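Local structure of exotoxin A (1IKP) at residues Ser188-Ser192 / Gly193-Cys197; Ala281-Leu284 / Glu285-Tyr289; Val291-Leu294 / Val295-Leu299; Val407-Thr411 / Arg412-Asn416; Arg421-Gln424 / Ala425-Leu429. The protein transfers ADP-ribose from NAD to a target protein, probably eukaryotic elongation factor 2 as in related toxins, which would halt protein synthesis. The protein carries 2 engineered substitutions. All coordinates share one frame; numbering follows the deposited sequence.

Overall arrangement
Following the chain from its N terminus, contact 1 (188-197) closes a turn after helix 188-191 in the binding region, beside strands of the ten-stranded sheet. Contacts 2 and 3 are successive steps of helix 282-300 in the targeting region, their centres about 14 Å apart; the first is tied to Cys265, the second lies among helices 255-265, 323-331 and 333-351. Contact 4 closes the hairpin-like loop 407-416, and contact 5 lies on helix 419-431 of the catalytic region. The five follow in series, none nested or crossing. Contacts 4 and 5 touch where Arg421 reaches Asn416 and Val407.

Contact 1: residues Ser188-Ser192 / Gly193-Cys197; sequences SEWAS and GKVLC
An ST turn at Ser192, just after the weakly bonded helix 188-191 in the receptor-binding region of the toxin, brings this serine onto the backbone nitrogens of Lys194 and Val195. Its hydroxyl sits between its own backbone N and carbonyl carbon (chi1 71°), and from there OG accepts the N-H of Lys194 at 3.1 Å. The carbonyl takes the next one: Val195 N reaches Ser192 O at 3.2 Å, arriving from well above the carbonyl plane. Beside this turn the aliphatic parts of Glu189 and Lys194 pass each other, CG of the first 3.9 Å from CB of the second. Their charged ends diverge, Glu189 to a salt bridge with Arg186 and Lys194 NZ to the carbonyl of Cys214, whose sulfur is joined to Cys197. Val195 CG2 lies 4.2 Å from Trp190 CE3, and both residues pack on Leu102 of strand 97-106; the indole N-H is held by Asn112. One serine thus serves two successive amides, one through its side chain and one through its backbone, while the apolar pair packs on the sheet strand; Glu189 is probably balanced by Arg186, and Lys194 NZ is hydrogen-bonded to a carbonyl.

Contact 2: residues Ala281-Leu284 / Glu285-Tyr289; sequences AEQL and EQCGY. Engineered in segment 281-284: Ala281 (natural residue Trp).
Leu284 lays its methyl CD2 over one face of the Tyr289 ring, 3.7 Å from the ring centroid and 20° off the normal, a CH-pi contact displaced toward the rim at CZ. Its other methyl, CD1, is 3.7 Å from Tyr289 OH, so the leucine fork follows the phenol end of the ring. The first torsion of Leu284 (chi1 -109°), away from the staggered positions, places CD2 over the ring. The phenol is held by Pro278 O, and the carboxylate atom Glu285 OE2, weakly hydrogen-bonded to Gly280 N, lies in the ring plane at the edge.

On another side of the helix, the carboxylate of Glu282 and the amide of Gln286 are stacked, their planes 10° apart. Glu282 bends at chi2 toward the next turn, whereas the Gln286 chain is extended beyond CG. A third pair is Gln283 with Cys287: the flat amide of the glutamine touches CB of the cysteine, its CD 3.6 Å away, and its NE2 is bonded to the carbonyl of Cys265, the disulfide partner of Cys287.

The backbone explains the spacing. Gln283 O accepts from both Cys287 N and Gly288 N, each at 2.9 Å, and Leu284 O receives Tyr289 N at 2.8 Å, a five-residue step that sets the tyrosine beside the leucine. Ala281, engineered from tryptophan, occupies the N-cap position and accepts Glu285 N through its carbonyl. The arrangement is that of a first helical turn passing into a wider pi-type turn, here at the disulfide-linked start of helix 282-300 in the targeting region.

Contact 3: residues Val291-Leu294 / Val295-Leu299; sequences VQRL and VALYL
Leu297 sets its CD1 methyl over the centre of one face of the Arg293 guanidinium, 3.7 Å from CZ, and the same methyl lies 4.0 Å from Arg293 CG. The arginine gets there with a chain extended from CG to NE, which a final twist (chi4 -72°) turns so that the flat group meets the leucine. The leucine comes from the next turn of the helix, its CG anti to the carbonyl carbon (chi1 -76°), and this brings CG to 3.3 Å from Arg293 O. That oxygen is also the acceptor for Leu297 N at 2.8 Å, one of four successive i to i+4 bonds that fix the two side chains one turn apart. Arg293 was modelled in two conformers, and the contact belongs to one of them.

Farther out, both residues touch Ala328 of helix 323-331. Leu294 meets that helix at Leu325 and helix 333-351 at Ala336, while Val291 and Val295 turn to helix 255-265. Tyr298 stacks on Trp305 and is bonded through OH to the carbonyl of Ser304. The contact is apolar: a methyl packs on the face of a cation, which would leave the in-plane N-H directions unblocked by this leucine.

Contact 4: residues Val407-Thr411 / Arg412-Asn416; sequences VSFST and RGTQN. Unlike the reference sequence in segment 407-411: Val407 (reference Ile).
Gln415 runs out alongside Ser408, starting at CB, which lies 3.3 Å from Ser408 OG. CG and CD continue in an extended chain (chi2 -176°) past the same hydroxyl, and at the tip NE2 comes to 2.6 Å from OG in a weak and doubtful hydrogen bond, strongly bent at 117° at the hydrogen. Gln415 has two deposited conformers, so this describes one of them. The backbone of the same two residues makes the firmer link: Gln415 N gives its hydrogen to Ser408 O at 2.8 Å.

The two arms run antiparallel and are joined by a type I beta turn from Ser410 to Gly413, making a hairpin-like loop without regular strand pairing. Gly413 N closes the turn on Ser410 O, and Ser410 OG takes the N-H of Arg412 at 3.1 Å in a nearly straight bond, an ST turn within the beta turn; the serine hydroxyl is swung opposite its own backbone nitrogen (chi1 161°), facing the backbone N-H of Arg412. A water accepts from Ser410 N and is bonded to Thr414 OG1, bridging the arms.

On the side of Pro568, Thr414 CG2 lies 3.8 Å from Val407 CG1, and Thr414 runs side by side with Phe409, OG1 3.7 Å from CD1. Phe409 inserts among Leu444, Ala447 and Val451 of helix 444-453, and all three of these loop residues, Val407, Phe409 and Thr414, touch Pro568 of strand 565-568.

Contact 5: residues Arg421-Gln424 / Ala425-Leu429; sequences RLLQ and AHRQL
The guanidinium of Arg427 folds back along helix 419-431 and lies with one face over Leu423, whose CB stands 3.8 Å above its plane, toward the rim of the group; NH2 is 3.8 Å from that CB. Leu423 O lies over the same face, 3.6 Å from NE. The chain leading there leaves with CG beside the backbone N (chi1 -66°), and its CG and CD graze the same carbonyl, CG at 3.2 Å. That oxygen is the acceptor for Arg427 N at 3.0 Å, one of four consecutive i to i+4 bonds across the segments.

The other flat side chains lead elsewhere. The imidazole of His426 is bonded through ND1 to Tyr502 OH, and Arg421 spends its guanidinium on the carbonyls of Leu401, Gly402, Gly405 and Asn416. Leu422 and Ala425 face Ile567, so the helix is laid against strand 565-568 of its own catalytic region on one side and against the 399-405 loop on another. At Leu423, the cation meets a CH2 group and a carbonyl oxygen over its face. Between the side chains the contact is van der Waals; the backbone oxygen of Leu423 probably adds weak electrostatic attraction.

Contact 1: residues Ser188-Ser192 / Gly193-Cys197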
# COMPACT_ATOMS: atom_id res chain seq x y z
N SER A 188 -5.59 10.30 -3.27
CA SER A 188 -4.92 9.01 -3.38
C SER A 188 -3.39 9.08 -3.35
O SER A 188 -2.75 8.23 -2.76
CB SER A 188 -5.39 8.27 -4.64
OG SER A 188 -5.18 9.06 -5.79
N GLU A 189 -2.81 10.10 -3.99
CA GLU A 189 -1.36 10.21 -4.01
C GLU A 189 -0.77 10.40 -2.61
O GLU A 189 0.30 9.88 -2.31
CB GLU A 189 -0.94 11.38 -4.92
CG GLU A 189 -1.35 11.23 -6.40
CD GLU A 189 -2.74 11.77 -6.72
OE1 GLU A 189 -3.51 12.12 -5.80
OE2 GLU A 189 -3.07 11.84 -7.93
N TRP A 190 -1.49 11.13 -1.78
CA TRP A 190 -1.08 11.43 -0.41
C TRP A 190 -0.74 10.17 0.39
O TRP A 190 0.20 10.15 1.17
CB TRP A 190 -2.20 12.23 0.28
CG TRP A 190 -1.99 12.54 1.73
CD1 TRP A 190 -2.47 11.84 2.82
CD2 TRP A 190 -1.24 13.64 2.27
NE1 TRP A 190 -2.07 12.44 3.98
CE2 TRP A 190 -1.32 13.55 3.68
CE3 TRP A 190 -0.51 14.70 1.70
CZ2 TRP A 190 -0.69 14.46 4.52
CZ3 TRP A 190 0.11 15.62 2.54
CH2 TRP A 190 0.01 15.49 3.94
N ALA A 191 -1.48 9.10 0.15
CA ALA A 191 -1.27 7.86 0.88
C ALA A 191 -0.30 6.88 0.21
O ALA A 191 0.05 5.85 0.78
CB ALA A 191 -2.62 7.19 1.12
N SER A 192 0.16 7.21 -0.99
CA SER A 192 1.06 6.31 -1.71
C SER A 192 2.40 6.93 -2.00
O SER A 192 2.70 8.03 -1.54
CB SER A 192 0.44 5.89 -3.04
OG SER A 192 0.45 6.99 -3.94
N GLY A 193 3.22 6.22 -2.76
CA GLY A 193 4.53 6.75 -3.10
C GLY A 193 4.41 7.99 -3.97
O GLY A 193 5.35 8.78 -4.04
N LYS A 194 3.26 8.17 -4.62
CA LYS A 194 3.11 9.33 -5.49
C LYS A 194 3.00 10.64 -4.76
O LYS A 194 2.91 11.69 -5.38
CB LYS A 194 1.93 9.14 -6.46
CG LYS A 194 2.19 8.04 -7.48
CD LYS A 194 1.17 8.08 -8.62
CE LYS A 194 1.43 6.97 -9.62
NZ LYS A 194 0.43 7.08 -10.73
N VAL A 195 3.00 10.60 -3.43
CA VAL A 195 2.94 11.86 -2.69
C VAL A 195 4.17 12.69 -3.07
O VAL A 195 4.13 13.94 -3.07
CB VAL A 195 2.87 11.61 -1.14
CG1 VAL A 195 4.13 10.88 -0.63
CG2 VAL A 195 2.69 12.93 -0.41
N LEU A 196 5.26 12.00 -3.43
CA LEU A 196 6.49 12.69 -3.82
C LEU A 196 6.29 13.46 -5.12
O LEU A 196 6.97 14.45 -5.38
CB LEU A 196 7.65 11.70 -3.95
CG LEU A 196 7.97 10.94 -2.64
CD1 LEU A 196 9.23 10.13 -2.82
CD2 LEU A 196 8.14 11.93 -1.48
N CYS A 197 5.35 13.00 -5.93
CA CYS A 197 5.04 13.63 -7.21
C CYS A 197 4.36 14.98 -7.00
O CYS A 197 4.29 15.79 -7.92
CB CYS A 197 4.13 12.71 -8.03
SG CYS A 197 4.87 11.12 -8.50

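Contact 2: residues Ala281-Leu284 / Glu285-Tyr289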
# COMPACT_ATOMS: atom_id res chain seq x y z
N ALA A 281 -20.16 6.69 4.79
CA ALA A 281 -19.47 6.11 3.64
C ALA A 281 -19.89 4.66 3.37
O ALA A 281 -19.66 3.77 4.18
CB ALA A 281 -17.97 6.18 3.86
N GLU A 282 -20.50 4.44 2.21
CA GLU A 282 -20.97 3.12 1.81
C GLU A 282 -19.94 2.00 1.98
O GLU A 282 -20.15 1.05 2.74
CB GLU A 282 -21.43 3.17 0.35
CG GLU A 282 -22.01 1.87 -0.17
CD GLU A 282 -23.34 1.53 0.46
OE1 GLU A 282 -23.39 1.36 1.70
OE2 GLU A 282 -24.35 1.44 -0.28
N GLN A 283 -18.82 2.11 1.26
CA GLN A 283 -17.78 1.08 1.32
C GLN A 283 -17.18 0.93 2.72
O GLN A 283 -16.71 -0.14 3.10
CB GLN A 283 -16.68 1.38 0.29
CG GLN A 283 -15.64 0.26 0.18
CD GLN A 283 -16.22 -1.05 -0.35
OE1 GLN A 283 -17.44 -1.24 -0.36
NE2 GLN A 283 -15.34 -1.95 -0.79
N LEU A 284 -17.18 2.01 3.49
CA LEU A 284 -16.64 1.96 4.84
C LEU A 284 -17.59 1.18 5.75
O LEU A 284 -17.16 0.30 6.50
CB LEU A 284 -16.46 3.38 5.39
CG LEU A 284 -15.02 3.88 5.54
CD1 LEU A 284 -15.02 5.32 6.01
CD2 LEU A 284 -14.27 3.00 6.53
N GLU A 285 -18.88 1.49 5.66
CA GLU A 285 -19.88 0.84 6.49
C GLU A 285 -20.16 -0.61 6.10
O GLU A 285 -20.46 -1.44 6.96
CB GLU A 285 -21.20 1.62 6.43
CG GLU A 285 -21.12 3.06 6.89
CD GLU A 285 -20.74 3.18 8.35
OE1 GLU A 285 -21.02 2.23 9.11
OE2 GLU A 285 -20.17 4.23 8.73
N GLN A 286 -20.07 -0.92 4.82
CA GLN A 286 -20.37 -2.27 4.36
C GLN A 286 -19.16 -3.18 4.27
O GLN A 286 -19.30 -4.39 4.43
CB GLN A 286 -21.06 -2.22 3.00
CG GLN A 286 -22.37 -1.46 2.98
CD GLN A 286 -23.12 -1.61 1.67
OE1 GLN A 286 -22.59 -1.32 0.60
NE2 GLN A 286 -24.36 -2.08 1.75
N CYS A 287 -17.99 -2.62 4.01
CA CYS A 287 -16.79 -3.44 3.89
C CYS A 287 -15.71 -3.12 4.92
O CYS A 287 -15.30 -3.99 5.67
CB CYS A 287 -16.20 -3.30 2.48
SG CYS A 287 -14.86 -4.46 2.04
N GLY A 288 -15.25 -1.87 4.91
CA GLY A 288 -14.18 -1.43 5.81
C GLY A 288 -14.27 -1.80 7.28
O GLY A 288 -13.48 -2.58 7.78
N TYR A 289 -15.25 -1.23 7.96
CA TYR A 289 -15.41 -1.51 9.39
C TYR A 289 -15.77 -2.98 9.64
O TYR A 289 -15.25 -3.58 10.58
CB TYR A 289 -16.46 -0.56 9.99
CG TYR A 289 -16.05 0.91 9.94
CD1 TYR A 289 -16.96 1.90 9.61
CD2 TYR A 289 -14.73 1.29 10.22
CE1 TYR A 289 -16.58 3.25 9.55
CE2 TYR A 289 -14.34 2.63 10.16
CZ TYR A 289 -15.27 3.60 9.82
OH TYR A 289 -14.88 4.93 9.73

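Contact 3: residues Val291-Leu294 / Val295-Leu299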
# COMPACT_ATOMS: atom_id res chain seq x y z
N VAL A 291 -14.90 -5.65 7.97
CA VAL A 291 -13.70 -6.47 7.82
C VAL A 291 -12.71 -6.23 8.97
O VAL A 291 -12.10 -7.17 9.47
CB VAL A 291 -13.02 -6.20 6.45
CG1 VAL A 291 -11.61 -6.78 6.42
CG2 VAL A 291 -13.85 -6.84 5.34
N GLN A 292 -12.54 -4.96 9.35
CA GLN A 292 -11.65 -4.60 10.44
C GLN A 292 -12.11 -5.33 11.71
O GLN A 292 -11.31 -5.98 12.39
CB GLN A 292 -11.69 -3.08 10.66
CG GLN A 292 -10.77 -2.58 11.78
CD GLN A 292 -10.91 -1.08 12.04
OE1 GLN A 292 -9.97 -0.44 12.52
NE2 GLN A 292 -12.07 -0.53 11.73
N ARG A 293 -13.40 -5.24 12.00
CA ARG A 293 -13.98 -5.87 13.18
C ARG A 293 -13.83 -7.39 13.17
O ARG A 293 -13.54 -8.00 14.19
CB ARG A 293 -15.46 -5.49 13.29
CG ARG A 293 -16.24 -6.25 14.35
CD ARG A 293 -17.57 -5.58 14.63
NE ARG A 293 -18.45 -6.42 15.44
CZ ARG A 293 -19.06 -7.51 14.98
NH1 ARG A 293 -18.89 -7.89 13.73
NH2 ARG A 293 -19.85 -8.22 15.79
N LEU A 294 -14.01 -7.98 12.00
CA LEU A 294 -13.90 -9.43 11.87
C LEU A 294 -12.50 -9.91 12.22
O LEU A 294 -12.34 -10.87 12.97
CB LEU A 294 -14.25 -9.85 10.45
CG LEU A 294 -14.09 -11.33 10.17
CD1 LEU A 294 -15.02 -12.17 11.06
CD2 LEU A 294 -14.41 -11.55 8.71
N VAL A 295 -11.48 -9.26 11.67
CA VAL A 295 -10.12 -9.67 11.98
C VAL A 295 -9.85 -9.46 13.47
O VAL A 295 -9.20 -10.29 14.09
CB VAL A 295 -9.09 -8.87 11.12
CG1 VAL A 295 -7.67 -9.22 11.52
CG2 VAL A 295 -9.30 -9.19 9.65
N ALA A 296 -10.35 -8.36 14.03
CA ALA A 296 -10.14 -8.08 15.46
C ALA A 296 -10.77 -9.19 16.29
O ALA A 296 -10.14 -9.71 17.22
CB ALA A 296 -10.76 -6.75 15.83
N LEU A 297 -12.00 -9.55 15.96
CA LEU A 297 -12.71 -10.61 16.68
C LEU A 297 -11.93 -11.91 16.63
O LEU A 297 -11.80 -12.62 17.63
CB LEU A 297 -14.11 -10.82 16.09
CG LEU A 297 -15.19 -9.79 16.44
CD1 LEU A 297 -16.43 -10.04 15.60
CD2 LEU A 297 -15.54 -9.91 17.94
N TYR A 298 -11.37 -12.23 15.46
CA TYR A 298 -10.62 -13.47 15.32
C TYR A 298 -9.40 -13.44 16.23
O TYR A 298 -9.08 -14.43 16.91
CB TYR A 298 -10.19 -13.65 13.85
CG TYR A 298 -9.67 -15.05 13.53
CD1 TYR A 298 -8.37 -15.43 13.85
CD2 TYR A 298 -10.50 -16.01 12.92
CE1 TYR A 298 -7.89 -16.70 13.58
CE2 TYR A 298 -10.03 -17.28 12.64
CZ TYR A 298 -8.74 -17.63 12.96
OH TYR A 298 -8.27 -18.88 12.64
N LEU A 299 -8.72 -12.30 16.25
CA LEU A 299 -7.55 -12.13 17.10
C LEU A 299 -7.93 -12.18 18.58
O LEU A 299 -7.21 -12.76 19.39
CB LEU A 299 -6.86 -10.81 16.77
CG LEU A 299 -6.15 -10.74 15.41
CD1 LEU A 299 -5.85 -9.28 15.07
CD2 LEU A 299 -4.88 -11.58 15.44

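Contact 4: residues Val407-Thr411 / Arg412-Asn416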
# COMPACT_ATOMS: atom_id res chain seq x y z
N VAL A 407 -16.47 1.62 -12.11
CA VAL A 407 -16.59 0.18 -12.30
C VAL A 407 -16.74 -0.45 -10.93
O VAL A 407 -16.08 -0.05 -9.97
CB VAL A 407 -15.33 -0.36 -13.00
CG1 VAL A 407 -15.37 -1.86 -13.07
CG2 VAL A 407 -15.24 0.23 -14.39
N SER A 408 -17.64 -1.43 -10.84
CA SER A 408 -17.90 -2.16 -9.60
C SER A 408 -18.50 -3.50 -9.98
O SER A 408 -18.96 -3.70 -11.12
CB SER A 408 -18.85 -1.39 -8.68
OG SER A 408 -20.12 -1.24 -9.26
N PHE A 409 -18.51 -4.42 -9.02
CA PHE A 409 -18.99 -5.76 -9.25
C PHE A 409 -20.31 -6.03 -8.58
O PHE A 409 -20.50 -5.68 -7.42
CB PHE A 409 -17.93 -6.73 -8.77
CG PHE A 409 -16.61 -6.52 -9.45
CD1 PHE A 409 -16.42 -6.99 -10.74
CD2 PHE A 409 -15.60 -5.79 -8.84
CE1 PHE A 409 -15.23 -6.74 -11.41
CE2 PHE A 409 -14.41 -5.53 -9.50
CZ PHE A 409 -14.22 -6.00 -10.79
N SER A 410 -21.21 -6.67 -9.31
CA SER A 410 -22.55 -6.98 -8.82
C SER A 410 -23.11 -8.21 -9.52
O SER A 410 -22.64 -8.60 -10.60
CB SER A 410 -23.47 -5.79 -9.09
OG SER A 410 -24.82 -6.17 -9.03
N THR A 411 -24.13 -8.82 -8.92
CA THR A 411 -24.76 -9.99 -9.52
C THR A 411 -25.40 -9.63 -10.87
O THR A 411 -25.61 -10.50 -11.71
CB THR A 411 -25.86 -10.58 -8.60
OG1 THR A 411 -26.83 -9.56 -8.33
CG2 THR A 411 -25.26 -11.07 -7.29
N ARG A 412 -25.68 -8.34 -11.08
CA ARG A 412 -26.28 -7.86 -12.33
C ARG A 412 -25.23 -7.57 -13.40
O ARG A 412 -25.55 -7.13 -14.51
CB ARG A 412 -27.09 -6.59 -12.05
CG ARG A 412 -28.17 -6.80 -10.99
CD ARG A 412 -28.94 -5.52 -10.69
NE ARG A 412 -28.09 -4.43 -10.25
CZ ARG A 412 -27.56 -3.51 -11.06
NH1 ARG A 412 -27.81 -3.56 -12.36
NH2 ARG A 412 -26.77 -2.56 -10.57
N GLY A 413 -23.97 -7.82 -13.08
CA GLY A 413 -22.91 -7.58 -14.04
C GLY A 413 -21.97 -6.48 -13.60
O GLY A 413 -22.28 -5.70 -12.69
N THR A 414 -20.83 -6.39 -14.28
CA THR A 414 -19.82 -5.41 -13.95
C THR A 414 -20.25 -4.01 -14.43
O THR A 414 -20.49 -3.80 -15.62
CB THR A 414 -18.48 -5.86 -14.54
OG1 THR A 414 -18.19 -7.16 -14.02
CG2 THR A 414 -17.38 -4.91 -14.15
N GLN A 415 -20.32 -3.07 -13.50
CA GLN A 415 -20.75 -1.71 -13.80
C GLN A 415 -19.92 -1.05 -14.86
O GLN A 415 -18.70 -1.07 -14.81
CB GLN A 415 -20.71 -0.84 -12.53
CG GLN A 415 -21.21 0.61 -12.72
CD GLN A 415 -21.06 1.50 -11.48
OE1 GLN A 415 -21.68 2.56 -11.39
NE2 GLN A 415 -20.24 1.08 -10.52
N ASN A 416 -20.58 -0.44 -15.83
CA ASN A 416 -19.93 0.30 -16.89
C ASN A 416 -18.81 -0.45 -17.60
O ASN A 416 -17.77 0.13 -17.90
CB ASN A 416 -19.39 1.64 -16.36
CG ASN A 416 -20.50 2.63 -16.02
OD1 ASN A 416 -21.41 2.86 -16.82
ND2 ASN A 416 -20.41 3.24 -14.84
O HOH W 1 -19.53 -7.94 -11.64

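Contact 5: residues Arg421-Gln424 / Ala425-Leu429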
# COMPACT_ATOMS: atom_id res chain seq x y z
N ARG A 421 -14.84 -0.88 -23.95
CA ARG A 421 -14.02 -0.39 -22.85
C ARG A 421 -12.86 -1.36 -22.59
O ARG A 421 -11.74 -0.92 -22.34
CB ARG A 421 -14.85 -0.19 -21.58
CG ARG A 421 -14.08 0.51 -20.48
CD ARG A 421 -14.94 0.85 -19.27
NE ARG A 421 -14.19 1.70 -18.36
CZ ARG A 421 -14.72 2.36 -17.33
NH1 ARG A 421 -16.01 2.25 -17.08
NH2 ARG A 421 -13.97 3.17 -16.60
N LEU A 422 -13.14 -2.65 -22.69
CA LEU A 422 -12.10 -3.67 -22.48
C LEU A 422 -11.00 -3.54 -23.53
O LEU A 422 -9.80 -3.55 -23.20
CB LEU A 422 -12.71 -5.07 -22.53
CG LEU A 422 -11.70 -6.22 -22.68
CD1 LEU A 422 -10.69 -6.26 -21.50
CD2 LEU A 422 -12.45 -7.54 -22.78
N LEU A 423 -11.39 -3.37 -24.79
CA LEU A 423 -10.37 -3.22 -25.83
C LEU A 423 -9.47 -2.02 -25.59
O LEU A 423 -8.26 -2.10 -25.80
CB LEU A 423 -11.01 -3.14 -27.22
CG LEU A 423 -11.86 -4.35 -27.61
CD1 LEU A 423 -12.34 -4.19 -29.06
CD2 LEU A 423 -11.06 -5.65 -27.48
N GLN A 424 -10.05 -0.91 -25.15
CA GLN A 424 -9.25 0.28 -24.85
C GLN A 424 -8.27 -0.02 -23.69
O GLN A 424 -7.09 0.34 -23.73
CB GLN A 424 -10.17 1.45 -24.47
CG GLN A 424 -9.44 2.69 -23.97
CD GLN A 424 -10.39 3.78 -23.47
OE1 GLN A 424 -11.25 3.53 -22.62
NE2 GLN A 424 -10.22 4.99 -23.98
N ALA A 425 -8.79 -0.68 -22.66
CA ALA A 425 -7.99 -1.01 -21.49
C ALA A 425 -6.84 -1.94 -21.87
O ALA A 425 -5.70 -1.77 -21.41
CB ALA A 425 -8.87 -1.66 -20.45
N HIS A 426 -7.14 -2.93 -22.72
CA HIS A 426 -6.14 -3.88 -23.19
C HIS A 426 -5.02 -3.13 -23.94
O HIS A 426 -3.84 -3.42 -23.74
CB HIS A 426 -6.82 -4.91 -24.08
CG HIS A 426 -5.90 -5.96 -24.60
ND1 HIS A 426 -5.45 -7.03 -23.84
CD2 HIS A 426 -5.31 -6.10 -25.82
CE1 HIS A 426 -4.63 -7.77 -24.56
NE2 HIS A 426 -4.52 -7.22 -25.76
N ARG A 427 -5.39 -2.17 -24.78
CA ARG A 427 -4.39 -1.39 -25.52
C ARG A 427 -3.52 -0.59 -24.56
O ARG A 427 -2.30 -0.50 -24.72
CB ARG A 427 -5.09 -0.45 -26.50
CG ARG A 427 -5.85 -1.15 -27.62
CD ARG A 427 -6.94 -0.26 -28.20
NE ARG A 427 -7.78 -0.97 -29.16
CZ ARG A 427 -9.04 -0.66 -29.44
NH1 ARG A 427 -9.62 0.36 -28.83
NH2 ARG A 427 -9.72 -1.37 -30.34
N GLN A 428 -4.14 -0.01 -23.53
CA GLN A 428 -3.39 0.76 -22.55
C GLN A 428 -2.39 -0.16 -21.83
O GLN A 428 -1.26 0.24 -21.57
CB GLN A 428 -4.32 1.39 -21.51
CG GLN A 428 -3.58 2.31 -20.55
CD GLN A 428 -4.46 2.85 -19.44
OE1 GLN A 428 -5.69 2.86 -19.54
NE2 GLN A 428 -3.83 3.33 -18.37
N LEU A 429 -2.84 -1.37 -21.49
CA LEU A 429 -1.96 -2.34 -20.84
C LEU A 429 -0.78 -2.69 -21.75
O LEU A 429 0.35 -2.74 -21.29
CB LEU A 429 -2.78 -3.59 -20.49
CG LEU A 429 -3.51 -3.37 -19.16
CD1 LEU A 429 -4.68 -4.34 -19.05
CD2 LEU A 429 -2.52 -3.57 -18.02